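Local coordinates for protein enoyl-CoA hydratase, EchA3 (Mycobacterium marinum M, PDB 3R6H) that probably acts as a lyase in lipid metabolism and belongs to the crotonase-like enoyl-CoA hydratase/isomerase family, at residues Met20-Lys24 and Val25-Gly29; Met137-Pro140 and Tyr141-Glu145. All coordinates share one frame; numbering follows the deposited sequence.

Contact 1: residues Met20-Lys24 and Val25-Gly29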
# COMPACT_ATOMS: atom_id res chain seq x y z
N MET A 20 -1.55 -17.21 25.24
CA MET A 20 -0.16 -17.29 25.68
C MET A 20 0.06 -16.62 27.03
O MET A 20 -0.28 -15.45 27.23
CB MET A 20 0.78 -16.60 24.68
CG MET A 20 0.74 -17.17 23.30
SD MET A 20 1.97 -16.38 22.23
CE MET A 20 1.11 -14.83 21.87
N ASP A 21 0.64 -17.36 27.97
CA ASP A 21 1.07 -16.74 29.23
C ASP A 21 2.16 -17.58 29.91
O ASP A 21 1.85 -18.55 30.60
CB ASP A 21 -0.09 -16.55 30.20
CG ASP A 21 0.32 -15.81 31.47
OD1 ASP A 21 1.41 -15.23 31.52
OD2 ASP A 21 -0.45 -15.83 32.46
N ASP A 22 3.40 -17.16 29.72
CA ASP A 22 4.53 -17.83 30.35
C ASP A 22 4.93 -17.17 31.68
O ASP A 22 6.00 -17.45 32.21
CB ASP A 22 5.74 -17.91 29.39
CG ASP A 22 6.42 -16.55 29.14
OD1 ASP A 22 5.84 -15.49 29.47
OD2 ASP A 22 7.56 -16.55 28.58
N GLY A 23 4.07 -16.29 32.19
CA GLY A 23 4.32 -15.55 33.42
C GLY A 23 5.28 -14.39 33.25
O GLY A 23 5.55 -13.68 34.22
N LYS A 24 5.79 -14.20 32.03
CA LYS A 24 6.72 -13.11 31.71
C LYS A 24 6.24 -12.34 30.46
O LYS A 24 5.15 -11.79 30.47
CB LYS A 24 8.13 -13.66 31.56
CG LYS A 24 8.60 -14.37 32.84
CD LYS A 24 9.99 -14.98 32.69
CE LYS A 24 10.39 -15.63 34.01
NZ LYS A 24 11.53 -16.57 33.85
N VAL A 25 7.03 -12.35 29.38
CA VAL A 25 6.71 -11.56 28.19
C VAL A 25 6.43 -12.43 26.94
O VAL A 25 6.52 -11.98 25.80
CB VAL A 25 7.75 -10.45 27.93
CG1 VAL A 25 7.67 -9.39 29.05
CG2 VAL A 25 9.17 -11.02 27.80
N ASN A 26 6.03 -13.68 27.18
CA ASN A 26 5.63 -14.63 26.13
C ASN A 26 6.66 -14.74 24.99
O ASN A 26 6.29 -14.76 23.81
CB ASN A 26 4.26 -14.24 25.51
CG ASN A 26 3.09 -14.40 26.47
OD1 ASN A 26 3.13 -15.21 27.42
ND2 ASN A 26 2.03 -13.63 26.23
N VAL A 27 7.93 -14.84 25.35
CA VAL A 27 8.94 -15.04 24.30
C VAL A 27 8.65 -16.30 23.51
O VAL A 27 8.22 -17.33 24.05
CB VAL A 27 10.40 -15.05 24.84
CG1 VAL A 27 10.80 -13.63 25.38
CG2 VAL A 27 10.57 -16.15 25.82
N LEU A 28 8.90 -16.21 22.20
CA LEU A 28 8.63 -17.28 21.28
C LEU A 28 9.87 -18.16 21.10
O LEU A 28 10.36 -18.32 19.99
CB LEU A 28 8.12 -16.70 19.94
CG LEU A 28 6.80 -15.93 20.12
CD1 LEU A 28 6.50 -14.87 19.01
CD2 LEU A 28 5.64 -16.91 20.24
N GLY A 29 10.35 -18.70 22.22
CA GLY A 29 11.41 -19.71 22.22
C GLY A 29 10.83 -21.06 21.88
O GLY A 29 9.63 -21.20 21.60
O HOH W 1 8.89 -14.19 28.28
O HOH W 2 7.78 -18.31 26.54
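D22 and N26 hold each other by a reciprocal exchange in which each side chain accepts from the other's backbone amide. The D22 amide meets N26 OD1 at 3.0 Å, nearly head-on along the carbonyl bond (177°). In return the N26 amide reaches D22 OD1 at 2.9 Å, but from well above the carboxylate plane. That same oxygen takes the K24 amide on the opposite face, at 2.9 Å, which closes an Asx turn, so two amides grip one atom. With CG between its backbone N and carbonyl carbon (chi1 71°), D22 sets OD1 between the two amides. One residue earlier, D21 OD1 accepts from the G23 amide in a second Asx turn.

The amide end of N26 adds a weak bond, ND2 to M20 O at 3.1 Å; ND2 also binds F60 O, so both polar atoms of the N26 side chain are engaged.

Water extends the network from the other carboxylate oxygen. D22 OD2 accepts from two waters, one bound by the amides of V25 and V27, the other donating to V27 O.

Apolar contact is slight: M20 SD lies 4.2 Å from L28 CD2, and both side chains also touch L36 of helix 30-46. Overlapping Asx turns thus shape the loop that carries strand 15-20 into helix 30-46 of the crotonase-like fold, ending at G29, the residue at the helix N-cap.

Contact 2: residues Met137-Pro140 and Tyr141-Glu145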
# COMPACT_ATOMS: atom_id res chain seq x y z
N MET A 137 20.19 -6.22 14.89
CA MET A 137 19.82 -7.42 14.18
C MET A 137 19.21 -7.02 12.84
O MET A 137 18.40 -6.10 12.77
CB MET A 137 18.83 -8.24 15.02
CG MET A 137 19.34 -8.51 16.45
SD MET A 137 18.33 -9.67 17.40
CE MET A 137 18.49 -11.10 16.34
N THR A 138 19.63 -7.70 11.78
CA THR A 138 19.02 -7.52 10.43
C THR A 138 17.69 -8.29 10.42
O THR A 138 17.58 -9.40 10.93
CB THR A 138 19.94 -8.09 9.31
OG1 THR A 138 21.18 -7.37 9.29
CG2 THR A 138 19.28 -8.01 7.93
N ILE A 139 16.63 -7.72 9.86
CA ILE A 139 15.35 -8.44 9.83
C ILE A 139 15.41 -9.58 8.83
O ILE A 139 15.75 -9.37 7.67
CB ILE A 139 14.15 -7.51 9.50
CG1 ILE A 139 14.05 -6.40 10.55
CG2 ILE A 139 12.84 -8.36 9.45
CD1 ILE A 139 12.88 -5.40 10.36
N PRO A 140 15.06 -10.82 9.25
CA PRO A 140 15.08 -11.95 8.33
C PRO A 140 14.16 -11.77 7.14
O PRO A 140 13.13 -11.08 7.24
CB PRO A 140 14.56 -13.12 9.19
CG PRO A 140 14.97 -12.77 10.57
CD PRO A 140 14.72 -11.24 10.61
N TYR A 141 14.51 -12.41 6.01
CA TYR A 141 13.71 -12.30 4.80
C TYR A 141 12.27 -12.72 5.03
O TYR A 141 11.35 -12.03 4.54
CB TYR A 141 14.32 -13.13 3.66
CG TYR A 141 15.53 -12.47 3.02
CD1 TYR A 141 15.37 -11.41 2.14
CD2 TYR A 141 16.81 -12.91 3.29
CE1 TYR A 141 16.46 -10.80 1.54
CE2 TYR A 141 17.93 -12.29 2.69
CZ TYR A 141 17.73 -11.24 1.81
OH TYR A 141 18.81 -10.62 1.20
N ALA A 142 12.03 -13.81 5.76
CA ALA A 142 10.64 -14.24 5.99
C ALA A 142 9.81 -13.20 6.74
O ALA A 142 8.64 -12.99 6.42
CB ALA A 142 10.55 -15.58 6.71
N ALA A 143 10.45 -12.54 7.71
CA ALA A 143 9.81 -11.46 8.47
C ALA A 143 9.53 -10.26 7.59
O ALA A 143 8.47 -9.62 7.70
CB ALA A 143 10.69 -11.05 9.67
N MET A 144 10.46 -9.93 6.70
CA MET A 144 10.20 -8.81 5.79
C MET A 144 8.96 -9.06 4.94
O MET A 144 8.17 -8.15 4.67
CB MET A 144 11.40 -8.49 4.90
CG MET A 144 12.67 -7.98 5.68
SD MET A 144 12.39 -6.35 6.44
CE MET A 144 12.50 -5.33 4.95
N GLU A 145 8.79 -10.30 4.51
CA GLU A 145 7.63 -10.63 3.66
C GLU A 145 6.32 -10.53 4.45
O GLU A 145 5.29 -10.09 3.92
CB GLU A 145 7.81 -12.02 3.07
CG GLU A 145 8.97 -12.13 2.06
CD GLU A 145 8.73 -11.50 0.74
OE1 GLU A 145 7.56 -11.18 0.38
OE2 GLU A 145 9.74 -11.28 0.01
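I139 lays its branched side chain against the first turn of the helix that begins just after P140, and it can be followed outward from the backbone. Its CB already faces sulfur, with M144 SD at 3.7 Å. At CG2 the packing is tightest: this methyl, anti to the backbone N, is 3.5 Å from A143 CB, closer than usual for two carbons, and 3.6 Å from M144 SD. Through CG1 the chain runs on extended to CD1, whose nearest partner across the contact is again M144 SD, at 4.1 Å. The bend at chi2 (-67°) sets the M144 sulfur beside I139, where it meets three atoms of the isoleucine; the two side chains cross at about a right angle.

P140, at the N-cap position, joins the two halves through its backbone. The M144 amide donates to P140 O at 3.0 Å, nearly in line with the carbonyl, while the proline ring brings CD to 4.1 Å from A143 CB.

In the fold, this loop-to-helix junction opens helix 141-150 after strand 128-129. Helix 153-161 covers I139 and M144 through A160, and F85 of helix 75-92 packs on P140 and A143. A second subunit closes over the junction: its R211 donates to I139 O and forms a cation-pi contact with Y141, so the start of helix 141-150 lies at a subunit interface.

Both contacts show how a chain can be shaped where it enters a helix, by different means. Contact 1 relies on side-chain carboxylate and amide groups bonded to backbone, with water; contact 2 combines apolar packing with a helical backbone bond to the proline carbonyl. They come in series along the chain, with centres 22 Å apart and nearest atoms about 11 Å apart, so they do not touch. A bound potassium ion lies about 4 Å from the side chain of P140 in contact 2 and about 10 Å from that of L28 in contact 1. The surroundings differ too: residues 137-145 meet a second subunit, whereas no other chain of the assembly touches residues 20-29.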